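Local atomic coordinates of dermonecrotic toxin (Pasteurella multocida, PDB entry 2EBF), a protein that acts as a potent mitogenic and dermonecrotic toxin, inducing bone resorption and associated with the severe progressive form of atrophic rhinitis in pigs. Residues A[101-106]-A[145-150]; A[93-98]-A[123-128]; A[70-75]-A[116-121]; A[128-133]-A[140-145]. All blocks are in the same frame, centred on the assembly; numbering follows the deposited sequence.

Followed from the N terminus, the chain enters helix 70-84, turns into helix 88-108 and returns along helix 115-129. Contact 3 closes the first loop, bringing residues 116-121 back to 70-75. Contact 2 starts inside that loop, at 93-98, and closes beyond it at 123-128, so the two cross; both lie in the membrane localization domain. Contact 1 starts at 101-106 and crosses both, ending at 145-150, where it ties helix 88-108 to the loop before helix 151-164. Contact 4 is a short closure nested inside contact 1. It shares Ala128 with contact 2 and Pro145 with contact 1, and leads from the helical bundle to the bound sugar.

Contact 1. Residues A[101-106]-A[145-150]; sequences LIDLYE and PNKGSG. With GLC (alpha-D-glucopyranose), chain C.
Lys147 NZ is gripped by three partners at once: the carboxylate of Asp103, the ring oxygen of a bound glucose and a water. The shortest of these bonds is the salt bridge, 2.8 Å from NZ to Asp103 OD2. The ammonium group meets OD2 on its syn side, tilted 27° out of the carboxylate plane. A hydrogen bond of 3.0 Å runs from Lys147 NZ to GLC O5 of the chain C glucose. The third partner, water 2, accepts from NZ and donates to Asp103 OD1, so that both carboxylate oxygens are linked to the lysine, one directly and one through solvent. On the backbone side, water 1 donates to OD2 at 2.8 Å while accepting from Lys147 N.

The lysine arrives as an extended rod that bends only at its end (chi4 65°), and it crosses the aspartate side chain at about a right angle. Its CD methylene passes 3.4 Å from Asp103 OD2 on the way. A second charge steadies the aspartate, since OD1 also forms a salt bridge with Arg122 of helix 115-129. Flanked by two cations, Asp103 would be expected to remain ionised. The loop is held beside helix 88-108 by Gly148 N, which bonds to Glu100, and it makes a type I turn from Asn146 to Ser149 before Gly150 takes the N-cap position of the next helix. An acid from a helix and a lysine from a loop, paired and bridged by two waters, with the ammonium group bonded to the sugar's ring oxygen, thus form part of the glycan pocket.

Contact 2. Residues A[93-98]-A[123-128]; sequences GLMHEL and TQLEKA
Met95 reaches from helix 88-108 across to Leu125 and Ala128 of helix 115-129, and each carbon beyond its backbone finds a partner there. CB comes first, lying 4.1 Å from Leu125 CD2. One step out, CG packs more closely on the same methyl, at 3.8 Å. The chain turns about the CG-SD bond (chi3 78°), which carries the terminal methyl along the facing helix by almost one turn, from Leu125 to Ala128. There CE presses on Ala128 CB at 3.4 Å, tighter than the usual van der Waals separation, and lies 4.0 Å from the backbone O of Leu125.

Leu125 answers by splitting its two methyls between neighbouring partners. CD2 takes the methionine, while CD1 turns to the next residue on the same helical face, touching Leu98 CD1 at 3.7 Å and Leu98 CB at 3.9 Å. The two leucines cross at about a right angle, CD1 of Leu125 resting on both of those carbons. Met95 with Leu98 on one helix, and Leu125 with Ala128 on the other, are each three residues apart and form a short apolar ridge.

Ile82 of helix 70-84 touches both Met95 and Leu98, and Leu129, one residue on from Ala128, and Ile46 of a loop also pack on Met95. The local axes run 9.9 Å apart with their directions at 148°, the geometry of an antiparallel alpha-alpha hairpin within the helical bundle of the membrane localization domain.

Contact 3. Residues A[70-75]-A[116-121]; sequences ESYKRI and NAFREL
Phe118 of helix 115-129 pushes its ring between Tyr72 and Ile75 of helix 70-84. Its far end, CZ, approaches Tyr72 CD2 to 3.5 Å, with that tyrosine carbon lying at the edge of the phenylalanine ring, in its plane. The ring planes are inclined at 51° and the centroids lie 5.6 Å apart, an oblique aromatic pair. Ile75 supplies the second surface: its CG2 sits over one face of Phe118, while CD1 touches CE1 at 3.6 Å. The tyrosine ring gets there because its CG is anti to the backbone nitrogen (chi1 -176°), which swings the ring over to the neighbouring helix.

This is core packing of an alpha-helical bundle, the membrane localization domain, in which three successive helices contribute to one apolar cluster. The middle one, helix 88-108, provides the next shell: Tyr105 meets Phe118 edge-to-face, Ile102 packs at the base of the Phe118 side chain, against its CB, and Leu98 and Leu101 back Ile75. Leu57 of helix 54-60 closes in on Ile75 as well. Farther out, Arg119, next along from Phe118, pairs with Glu106 in a salt bridge that ties helix 115-129 to helix 88-108 beside the aromatic cluster.

Contact 4. Residues A[128-133]-A[140-145]; sequences ALYLPE and QILQIP. With GLC (alpha-D-glucopyranose), chain B; GLC (alpha-D-glucopyranose), chain C.
Tyr130 lays the outer end of its ring against Ile141 and Leu142, two successive residues of segment 140-145. The hydroxyl oxygen approaches most closely, 3.3 Å from Ile141 CG2, and Leu142 CD2 lies 3.9 Å from the same OH. Along the ring, CE2 meets Leu142 CD1 at 4.1 Å, while on its other side CE1 has Ile141 CD1 at 4.2 Å, near the ring plane. The phenol thus fits into the fork made by two branched side chains. With CG anti to its own carbonyl carbon (chi1 -60°), the ring is carried over to Ile141 and Leu142.

The hydroxyl is buried among carbons, yet its polar need is met from a third direction by a hydrogen bond with His96 NE2 of helix 88-108. That bond pins the hydroxyl end of the ring.

Leu142 also has a second neighbour. Its CB lies 3.7 Å from O6 of the chain B glucose, and its carbonyl oxygen is 3.5 Å from C1 of the chain C glucose. These two units are joined through their anomeric carbons, as in trehalose. Gln143 adds its CG, 3.6 Å from O2 of the chain C unit, while Leu142 has tyrosine on its methyls and disaccharide at its CB and carbonyl.

Tyr130 comes directly after helix 115-129 and also touches Leu156 of helix 151-164; Ile141 meanwhile rests on Leu155 of that helix and on Ile175 of helix 171-180, so the contact sits where these helices converge with helices 88-108 and 135-143.

Contact 1. Residues A[101-106]-A[145-150]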
# COMPACT_ATOMS: atom_id res chain seq x y z
N LEU A 101 -19.95 -15.02 4.72
CA LEU A 101 -21.37 -15.36 4.76
C LEU A 101 -21.65 -16.60 5.61
O LEU A 101 -22.61 -16.63 6.37
CB LEU A 101 -21.93 -15.58 3.34
CG LEU A 101 -21.89 -14.39 2.37
CD1 LEU A 101 -22.67 -14.72 1.12
CD2 LEU A 101 -22.45 -13.15 3.04
N ILE A 102 -20.80 -17.59 5.47
CA ILE A 102 -20.90 -18.79 6.24
C ILE A 102 -20.60 -18.57 7.72
O ILE A 102 -21.32 -19.02 8.54
CB ILE A 102 -20.05 -19.90 5.65
CG1 ILE A 102 -20.55 -20.25 4.25
CG2 ILE A 102 -20.04 -21.08 6.50
CD1 ILE A 102 -19.65 -21.11 3.51
N ASP A 103 -19.54 -17.84 8.01
CA ASP A 103 -19.25 -17.38 9.38
C ASP A 103 -20.48 -16.74 10.05
O ASP A 103 -20.83 -17.10 11.18
CB ASP A 103 -18.11 -16.36 9.38
CG ASP A 103 -16.75 -16.97 9.07
OD1 ASP A 103 -16.59 -18.22 9.14
OD2 ASP A 103 -15.84 -16.18 8.75
N LEU A 104 -21.10 -15.80 9.35
CA LEU A 104 -22.23 -15.05 9.87
C LEU A 104 -23.46 -15.94 10.08
O LEU A 104 -24.15 -15.81 11.08
CB LEU A 104 -22.59 -13.90 8.92
CG LEU A 104 -21.60 -12.72 8.83
CD1 LEU A 104 -22.00 -11.78 7.70
CD2 LEU A 104 -21.52 -11.95 10.15
N TYR A 105 -23.70 -16.83 9.12
CA TYR A 105 -24.81 -17.79 9.21
C TYR A 105 -24.63 -18.71 10.41
O TYR A 105 -25.58 -18.93 11.16
CB TYR A 105 -24.91 -18.60 7.93
CG TYR A 105 -26.09 -19.55 7.89
CD1 TYR A 105 -27.29 -19.17 7.28
CD2 TYR A 105 -26.00 -20.83 8.45
CE1 TYR A 105 -28.37 -20.04 7.23
CE2 TYR A 105 -27.07 -21.70 8.40
CZ TYR A 105 -28.25 -21.30 7.79
OH TYR A 105 -29.32 -22.16 7.75
N GLU A 106 -23.42 -19.25 10.56
CA GLU A 106 -23.07 -20.12 11.68
C GLU A 106 -23.29 -19.41 13.02
O GLU A 106 -23.77 -20.02 13.98
CB GLU A 106 -21.60 -20.55 11.54
CG GLU A 106 -21.10 -21.51 12.60
CD GLU A 106 -19.62 -21.82 12.42
OE1 GLU A 106 -18.81 -20.88 12.29
OE2 GLU A 106 -19.28 -23.02 12.41
N PRO A 145 -11.12 -10.36 11.43
CA PRO A 145 -12.58 -10.42 11.31
C PRO A 145 -13.05 -9.91 9.95
O PRO A 145 -12.31 -9.19 9.30
CB PRO A 145 -13.06 -9.48 12.43
CG PRO A 145 -11.89 -9.41 13.39
CD PRO A 145 -10.69 -9.47 12.52
N ASN A 146 -14.26 -10.29 9.54
CA ASN A 146 -14.88 -9.86 8.27
C ASN A 146 -14.05 -10.31 7.07
O ASN A 146 -13.42 -9.49 6.38
CB ASN A 146 -15.09 -8.35 8.22
CG ASN A 146 -15.39 -7.73 9.58
OD1 ASN A 146 -16.33 -8.13 10.27
ND2 ASN A 146 -14.60 -6.75 9.95
N LYS A 147 -14.05 -11.62 6.82
CA LYS A 147 -13.27 -12.20 5.74
C LYS A 147 -13.61 -11.65 4.37
O LYS A 147 -12.80 -11.74 3.45
CB LYS A 147 -13.43 -13.71 5.72
CG LYS A 147 -12.89 -14.40 6.96
CD LYS A 147 -13.06 -15.90 6.86
CE LYS A 147 -12.44 -16.60 8.07
NZ LYS A 147 -13.15 -16.25 9.34
N GLY A 148 -14.81 -11.08 4.24
CA GLY A 148 -15.22 -10.44 2.99
C GLY A 148 -15.10 -8.93 2.97
O GLY A 148 -15.71 -8.29 2.13
N SER A 149 -14.34 -8.34 3.88
CA SER A 149 -14.17 -6.88 3.89
C SER A 149 -13.24 -6.35 2.80
O SER A 149 -13.22 -5.15 2.53
CB SER A 149 -13.65 -6.41 5.24
OG SER A 149 -12.31 -6.85 5.40
N GLY A 150 -12.45 -7.23 2.20
CA GLY A 150 -11.39 -6.80 1.29
C GLY A 150 -10.00 -7.02 1.86
O GLY A 150 -9.04 -7.12 1.10
C1 GLC C . -11.55 -17.27 12.67
C2 GLC C . -11.42 -16.43 13.93
C3 GLC C . -12.42 -16.93 14.98
C4 GLC C . -13.85 -16.92 14.43
C5 GLC C . -13.92 -17.67 13.09
C6 GLC C . -15.27 -17.44 12.42
O1 GLC C . -11.18 -18.61 12.99
O2 GLC C . -10.08 -16.50 14.43
O3 GLC C . -12.38 -16.16 16.18
O4 GLC C . -14.73 -17.53 15.39
O5 GLC C . -12.91 -17.22 12.18
O6 GLC C . -15.41 -16.05 12.14
O HOH W 1 -15.74 -13.42 8.51
O HOH W 2 -13.96 -19.19 9.51

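Contact 2. Residues A[93-98]-A[123-128]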
# COMPACT_ATOMS: atom_id res chain seq x y z
N GLY A 93 -11.44 -13.21 -4.21
CA GLY A 93 -12.20 -12.20 -3.45
C GLY A 93 -13.59 -12.69 -3.09
O GLY A 93 -14.00 -12.56 -1.94
N LEU A 94 -14.31 -13.22 -4.07
CA LEU A 94 -15.63 -13.82 -3.86
C LEU A 94 -15.61 -15.00 -2.89
O LEU A 94 -16.53 -15.17 -2.08
CB LEU A 94 -16.22 -14.26 -5.20
CG LEU A 94 -16.62 -13.12 -6.13
CD1 LEU A 94 -16.78 -13.64 -7.56
CD2 LEU A 94 -17.90 -12.41 -5.66
N MET A 95 -14.58 -15.83 -3.00
CA MET A 95 -14.39 -16.96 -2.07
C MET A 95 -14.27 -16.51 -0.63
O MET A 95 -14.93 -17.06 0.25
CB MET A 95 -13.20 -17.80 -2.49
CG MET A 95 -13.52 -18.61 -3.73
SD MET A 95 -12.08 -19.21 -4.61
CE MET A 95 -11.62 -20.62 -3.58
N HIS A 96 -13.46 -15.48 -0.39
CA HIS A 96 -13.36 -14.91 0.96
C HIS A 96 -14.72 -14.35 1.44
O HIS A 96 -15.08 -14.52 2.60
CB HIS A 96 -12.28 -13.83 1.04
CG HIS A 96 -10.87 -14.36 1.08
ND1 HIS A 96 -9.99 -14.21 0.04
CD2 HIS A 96 -10.18 -14.99 2.07
CE1 HIS A 96 -8.82 -14.74 0.37
NE2 HIS A 96 -8.91 -15.22 1.59
N GLU A 97 -15.45 -13.68 0.55
CA GLU A 97 -16.79 -13.18 0.85
C GLU A 97 -17.74 -14.31 1.26
O GLU A 97 -18.49 -14.17 2.24
CB GLU A 97 -17.37 -12.39 -0.34
CG GLU A 97 -16.65 -11.05 -0.61
CD GLU A 97 -17.12 -10.36 -1.89
OE1 GLU A 97 -18.00 -10.88 -2.57
OE2 GLU A 97 -16.59 -9.28 -2.22
N LEU A 98 -17.69 -15.43 0.54
CA LEU A 98 -18.51 -16.60 0.87
C LEU A 98 -18.16 -17.15 2.24
O LEU A 98 -19.05 -17.55 3.01
CB LEU A 98 -18.34 -17.71 -0.16
CG LEU A 98 -19.59 -18.55 -0.54
CD1 LEU A 98 -19.23 -19.89 -1.16
CD2 LEU A 98 -20.68 -18.69 0.54
N THR A 123 -14.53 -25.17 4.48
CA THR A 123 -13.22 -25.84 4.49
C THR A 123 -12.69 -26.00 3.05
O THR A 123 -11.50 -25.82 2.80
CB THR A 123 -13.30 -27.20 5.21
OG1 THR A 123 -13.74 -26.97 6.56
CG2 THR A 123 -11.94 -27.88 5.26
N GLN A 124 -13.59 -26.31 2.10
CA GLN A 124 -13.20 -26.41 0.68
C GLN A 124 -12.60 -25.11 0.16
O GLN A 124 -11.63 -25.13 -0.61
CB GLN A 124 -14.39 -26.79 -0.21
CG GLN A 124 -14.90 -28.21 0.01
CD GLN A 124 -16.21 -28.50 -0.70
OE1 GLN A 124 -16.71 -29.63 -0.64
NE2 GLN A 124 -16.77 -27.49 -1.37
N LEU A 125 -13.22 -24.00 0.53
CA LEU A 125 -12.77 -22.68 0.09
C LEU A 125 -11.41 -22.39 0.71
O LEU A 125 -10.52 -21.88 0.05
CB LEU A 125 -13.77 -21.59 0.49
CG LEU A 125 -15.18 -21.70 -0.14
CD1 LEU A 125 -16.15 -20.86 0.68
CD2 LEU A 125 -15.15 -21.24 -1.59
N GLU A 126 -11.26 -22.72 1.99
CA GLU A 126 -9.96 -22.52 2.66
C GLU A 126 -8.84 -23.30 1.96
O GLU A 126 -7.75 -22.76 1.72
CB GLU A 126 -10.04 -22.92 4.12
CG GLU A 126 -10.88 -22.02 4.98
CD GLU A 126 -11.04 -22.59 6.38
OE1 GLU A 126 -10.45 -23.66 6.65
OE2 GLU A 126 -11.73 -21.98 7.22
N LYS A 127 -9.12 -24.54 1.60
CA LYS A 127 -8.15 -25.40 0.94
C LYS A 127 -7.87 -24.96 -0.51
O LYS A 127 -6.77 -25.19 -1.00
CB LYS A 127 -8.59 -26.87 0.98
CG LYS A 127 -8.65 -27.45 2.39
CD LYS A 127 -8.53 -28.98 2.38
CE LYS A 127 -9.80 -29.66 1.91
NZ LYS A 127 -9.65 -31.16 1.89
N ALA A 128 -8.85 -24.36 -1.18
CA ALA A 128 -8.66 -23.88 -2.54
C ALA A 128 -7.77 -22.63 -2.59
O ALA A 128 -7.11 -22.37 -3.61
CB ALA A 128 -10.02 -23.59 -3.21

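Contact 3. Residues A[70-75]-A[116-121]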
# COMPACT_ATOMS: atom_id res chain seq x y z
N GLU A 70 -33.38 -16.13 2.99
CA GLU A 70 -32.58 -15.11 2.33
C GLU A 70 -31.07 -15.35 2.47
O GLU A 70 -30.31 -15.15 1.51
CB GLU A 70 -32.96 -13.72 2.85
CG GLU A 70 -32.25 -12.54 2.18
CD GLU A 70 -32.46 -12.48 0.66
OE1 GLU A 70 -31.48 -12.15 -0.05
OE2 GLU A 70 -33.58 -12.75 0.18
N SER A 71 -30.64 -15.77 3.66
CA SER A 71 -29.23 -16.05 3.93
C SER A 71 -28.71 -17.16 3.02
O SER A 71 -27.65 -17.02 2.40
CB SER A 71 -29.03 -16.44 5.39
OG SER A 71 -29.21 -15.31 6.23
N TYR A 72 -29.47 -18.24 2.93
CA TYR A 72 -29.13 -19.39 2.11
C TYR A 72 -29.12 -19.04 0.62
O TYR A 72 -28.21 -19.42 -0.11
CB TYR A 72 -30.09 -20.55 2.41
CG TYR A 72 -29.82 -21.87 1.70
CD1 TYR A 72 -30.86 -22.79 1.52
CD2 TYR A 72 -28.56 -22.19 1.21
CE1 TYR A 72 -30.63 -24.02 0.88
CE2 TYR A 72 -28.32 -23.41 0.57
CZ TYR A 72 -29.36 -24.31 0.40
OH TYR A 72 -29.11 -25.50 -0.24
N LYS A 73 -30.14 -18.29 0.18
CA LYS A 73 -30.18 -17.80 -1.20
C LYS A 73 -28.92 -17.03 -1.58
O LYS A 73 -28.36 -17.25 -2.65
CB LYS A 73 -31.44 -16.96 -1.44
CG LYS A 73 -31.34 -16.05 -2.66
CD LYS A 73 -32.68 -15.73 -3.31
CE LYS A 73 -33.64 -15.03 -2.36
NZ LYS A 73 -34.55 -16.01 -1.70
N ARG A 74 -28.47 -16.13 -0.70
CA ARG A 74 -27.27 -15.34 -0.97
C ARG A 74 -26.00 -16.18 -0.97
O ARG A 74 -25.06 -15.88 -1.69
CB ARG A 74 -27.15 -14.18 0.02
CG ARG A 74 -28.09 -13.03 -0.30
CD ARG A 74 -27.77 -11.82 0.55
NE ARG A 74 -28.07 -12.10 1.95
CZ ARG A 74 -29.00 -11.48 2.66
NH1 ARG A 74 -29.74 -10.51 2.12
NH2 ARG A 74 -29.19 -11.84 3.93
N ILE A 75 -25.98 -17.23 -0.16
CA ILE A 75 -24.87 -18.19 -0.17
C ILE A 75 -24.79 -18.93 -1.51
O ILE A 75 -23.71 -19.02 -2.12
CB ILE A 75 -24.95 -19.12 1.07
CG1 ILE A 75 -24.40 -18.38 2.31
CG2 ILE A 75 -24.22 -20.45 0.84
CD1 ILE A 75 -24.78 -18.98 3.65
N ASN A 116 -23.70 -28.58 8.66
CA ASN A 116 -22.75 -29.60 8.19
C ASN A 116 -22.25 -29.30 6.77
O ASN A 116 -21.05 -29.34 6.50
CB ASN A 116 -23.34 -31.01 8.26
CG ASN A 116 -23.27 -31.62 9.65
OD1 ASN A 116 -22.80 -30.99 10.60
ND2 ASN A 116 -23.75 -32.86 9.77
N ALA A 117 -23.19 -29.02 5.87
CA ALA A 117 -22.88 -28.69 4.47
C ALA A 117 -22.07 -27.39 4.36
O ALA A 117 -21.10 -27.33 3.61
CB ALA A 117 -24.16 -28.58 3.64
N PHE A 118 -22.47 -26.37 5.12
CA PHE A 118 -21.82 -25.05 5.04
C PHE A 118 -20.39 -25.10 5.56
O PHE A 118 -19.48 -24.50 4.98
CB PHE A 118 -22.64 -23.99 5.79
CG PHE A 118 -23.92 -23.58 5.08
CD1 PHE A 118 -24.72 -22.57 5.60
CD2 PHE A 118 -24.32 -24.19 3.89
CE1 PHE A 118 -25.91 -22.17 4.96
CE2 PHE A 118 -25.50 -23.80 3.24
CZ PHE A 118 -26.29 -22.79 3.78
N ARG A 119 -20.17 -25.84 6.64
CA ARG A 119 -18.83 -26.00 7.20
C ARG A 119 -17.90 -26.74 6.24
O ARG A 119 -16.72 -26.39 6.11
CB ARG A 119 -18.88 -26.73 8.55
CG ARG A 119 -19.50 -25.89 9.67
CD ARG A 119 -19.53 -26.69 10.98
NE ARG A 119 -19.85 -25.82 12.12
CZ ARG A 119 -20.85 -26.01 12.97
NH1 ARG A 119 -21.68 -27.04 12.84
NH2 ARG A 119 -21.03 -25.15 13.97
N GLU A 120 -18.44 -27.76 5.58
CA GLU A 120 -17.65 -28.50 4.60
C GLU A 120 -17.27 -27.59 3.44
O GLU A 120 -16.12 -27.57 3.00
CB GLU A 120 -18.40 -29.74 4.09
CG GLU A 120 -17.83 -30.33 2.78
CD GLU A 120 -16.41 -30.88 2.91
OE1 GLU A 120 -15.76 -31.18 1.86
OE2 GLU A 120 -15.94 -31.03 4.06
N LEU A 121 -18.24 -26.82 2.96
CA LEU A 121 -17.99 -25.85 1.89
C LEU A 121 -16.94 -24.81 2.30
O LEU A 121 -16.06 -24.47 1.51
CB LEU A 121 -19.30 -25.15 1.50
CG LEU A 121 -19.22 -24.05 0.43
CD1 LEU A 121 -18.58 -24.53 -0.88
CD2 LEU A 121 -20.61 -23.48 0.17

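Contact 4. Residues A[128-133]-A[140-145]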
# COMPACT_ATOMS: atom_id res chain seq x y z
N ALA A 128 -8.85 -24.36 -1.18
CA ALA A 128 -8.66 -23.88 -2.54
C ALA A 128 -7.77 -22.63 -2.59
O ALA A 128 -7.11 -22.37 -3.61
CB ALA A 128 -10.02 -23.59 -3.21
N LEU A 129 -7.78 -21.85 -1.52
CA LEU A 129 -7.04 -20.59 -1.44
C LEU A 129 -5.67 -20.70 -0.79
O LEU A 129 -4.71 -20.06 -1.24
CB LEU A 129 -7.86 -19.59 -0.63
CG LEU A 129 -8.71 -18.54 -1.34
CD1 LEU A 129 -8.87 -18.78 -2.83
CD2 LEU A 129 -10.01 -18.43 -0.62
N TYR A 130 -5.60 -21.47 0.29
CA TYR A 130 -4.40 -21.60 1.09
C TYR A 130 -3.84 -23.00 0.92
O TYR A 130 -4.43 -23.97 1.37
CB TYR A 130 -4.69 -21.25 2.56
CG TYR A 130 -5.20 -19.83 2.70
CD1 TYR A 130 -4.31 -18.76 2.81
CD2 TYR A 130 -6.57 -19.54 2.65
CE1 TYR A 130 -4.76 -17.45 2.92
CE2 TYR A 130 -7.03 -18.22 2.75
CZ TYR A 130 -6.11 -17.19 2.87
OH TYR A 130 -6.55 -15.89 2.95
N LEU A 131 -2.70 -23.08 0.25
CA LEU A 131 -2.08 -24.35 -0.09
C LEU A 131 -1.43 -24.90 1.20
O LEU A 131 -1.28 -24.14 2.16
CB LEU A 131 -1.06 -24.15 -1.21
CG LEU A 131 -1.65 -23.90 -2.62
CD1 LEU A 131 -2.72 -22.83 -2.60
CD2 LEU A 131 -0.57 -23.50 -3.58
N PRO A 132 -1.08 -26.20 1.24
CA PRO A 132 -0.52 -26.77 2.47
C PRO A 132 0.69 -26.04 3.06
O PRO A 132 0.85 -26.02 4.29
CB PRO A 132 -0.12 -28.19 2.04
CG PRO A 132 -1.07 -28.51 0.93
CD PRO A 132 -1.21 -27.22 0.18
N GLU A 133 1.54 -25.46 2.22
CA GLU A 133 2.74 -24.77 2.70
C GLU A 133 2.48 -23.33 3.17
O GLU A 133 3.42 -22.61 3.54
CB GLU A 133 3.83 -24.79 1.64
CG GLU A 133 3.58 -23.88 0.45
CD GLU A 133 2.73 -24.50 -0.66
OE1 GLU A 133 2.18 -25.62 -0.49
OE2 GLU A 133 2.63 -23.85 -1.72
N GLN A 140 -2.86 -16.22 9.95
CA GLN A 140 -2.75 -14.79 10.24
C GLN A 140 -3.88 -14.05 9.53
O GLN A 140 -4.58 -13.21 10.14
CB GLN A 140 -1.38 -14.26 9.80
CG GLN A 140 -0.23 -14.61 10.76
CD GLN A 140 -0.63 -14.41 12.22
OE1 GLN A 140 -0.69 -15.35 13.00
NE2 GLN A 140 -0.94 -13.17 12.57
N ILE A 141 -4.08 -14.39 8.27
CA ILE A 141 -5.05 -13.71 7.42
C ILE A 141 -6.51 -14.01 7.81
O ILE A 141 -7.33 -13.10 7.93
CB ILE A 141 -4.82 -14.02 5.95
CG1 ILE A 141 -3.50 -13.39 5.47
CG2 ILE A 141 -6.00 -13.51 5.10
CD1 ILE A 141 -3.18 -13.69 3.99
N LEU A 142 -6.82 -15.29 8.00
CA LEU A 142 -8.18 -15.69 8.39
C LEU A 142 -8.57 -15.40 9.85
O LEU A 142 -9.74 -15.56 10.23
CB LEU A 142 -8.45 -17.16 8.02
CG LEU A 142 -8.41 -17.51 6.52
CD1 LEU A 142 -8.81 -18.98 6.31
CD2 LEU A 142 -9.29 -16.59 5.70
N GLN A 143 -7.62 -14.96 10.67
CA GLN A 143 -7.94 -14.49 12.03
C GLN A 143 -8.51 -13.06 12.00
O GLN A 143 -9.21 -12.65 12.94
CB GLN A 143 -6.73 -14.61 12.97
CG GLN A 143 -6.58 -16.02 13.55
CD GLN A 143 -5.34 -16.25 14.41
OE1 GLN A 143 -5.29 -17.25 15.13
NE2 GLN A 143 -4.35 -15.35 14.35
N ILE A 144 -8.22 -12.30 10.95
CA ILE A 144 -8.80 -10.96 10.79
C ILE A 144 -10.33 -11.07 10.60
O ILE A 144 -10.78 -11.80 9.72
CB ILE A 144 -8.16 -10.18 9.60
CG1 ILE A 144 -6.64 -10.15 9.73
CG2 ILE A 144 -8.72 -8.74 9.51
CD1 ILE A 144 -5.90 -9.73 8.46
N PRO A 145 -11.12 -10.36 11.43
CA PRO A 145 -12.58 -10.42 11.31
C PRO A 145 -13.05 -9.91 9.95
O PRO A 145 -12.31 -9.19 9.30
CB PRO A 145 -13.06 -9.48 12.43
CG PRO A 145 -11.89 -9.41 13.39
CD PRO A 145 -10.69 -9.47 12.52
C1 GLC B . -10.97 -19.49 11.88
C2 GLC B . -11.02 -20.93 12.39
C3 GLC B . -9.83 -21.23 13.31
C4 GLC B . -8.50 -20.85 12.65
C5 GLC B . -8.54 -19.43 12.05
C6 GLC B . -7.33 -19.16 11.17
O2 GLC B . -12.23 -21.12 13.13
O3 GLC B . -9.83 -22.62 13.67
O4 GLC B . -7.44 -20.94 13.62
O5 GLC B . -9.71 -19.23 11.25
O6 GLC B . -7.36 -20.04 10.03
C1 GLC C . -11.55 -17.27 12.67
C2 GLC C . -11.42 -16.43 13.93
C3 GLC C . -12.42 -16.93 14.98
C4 GLC C . -13.85 -16.92 14.43
C5 GLC C . -13.92 -17.67 13.09
C6 GLC C . -15.27 -17.44 12.42
O1 GLC C . -11.18 -18.61 12.99
O2 GLC C . -10.08 -16.50 14.43
O3 GLC C . -12.38 -16.16 16.18
O4 GLC C . -14.73 -17.53 15.39
O5 GLC C . -12.91 -17.22 12.18
O6 GLC C . -15.41 -16.05 12.14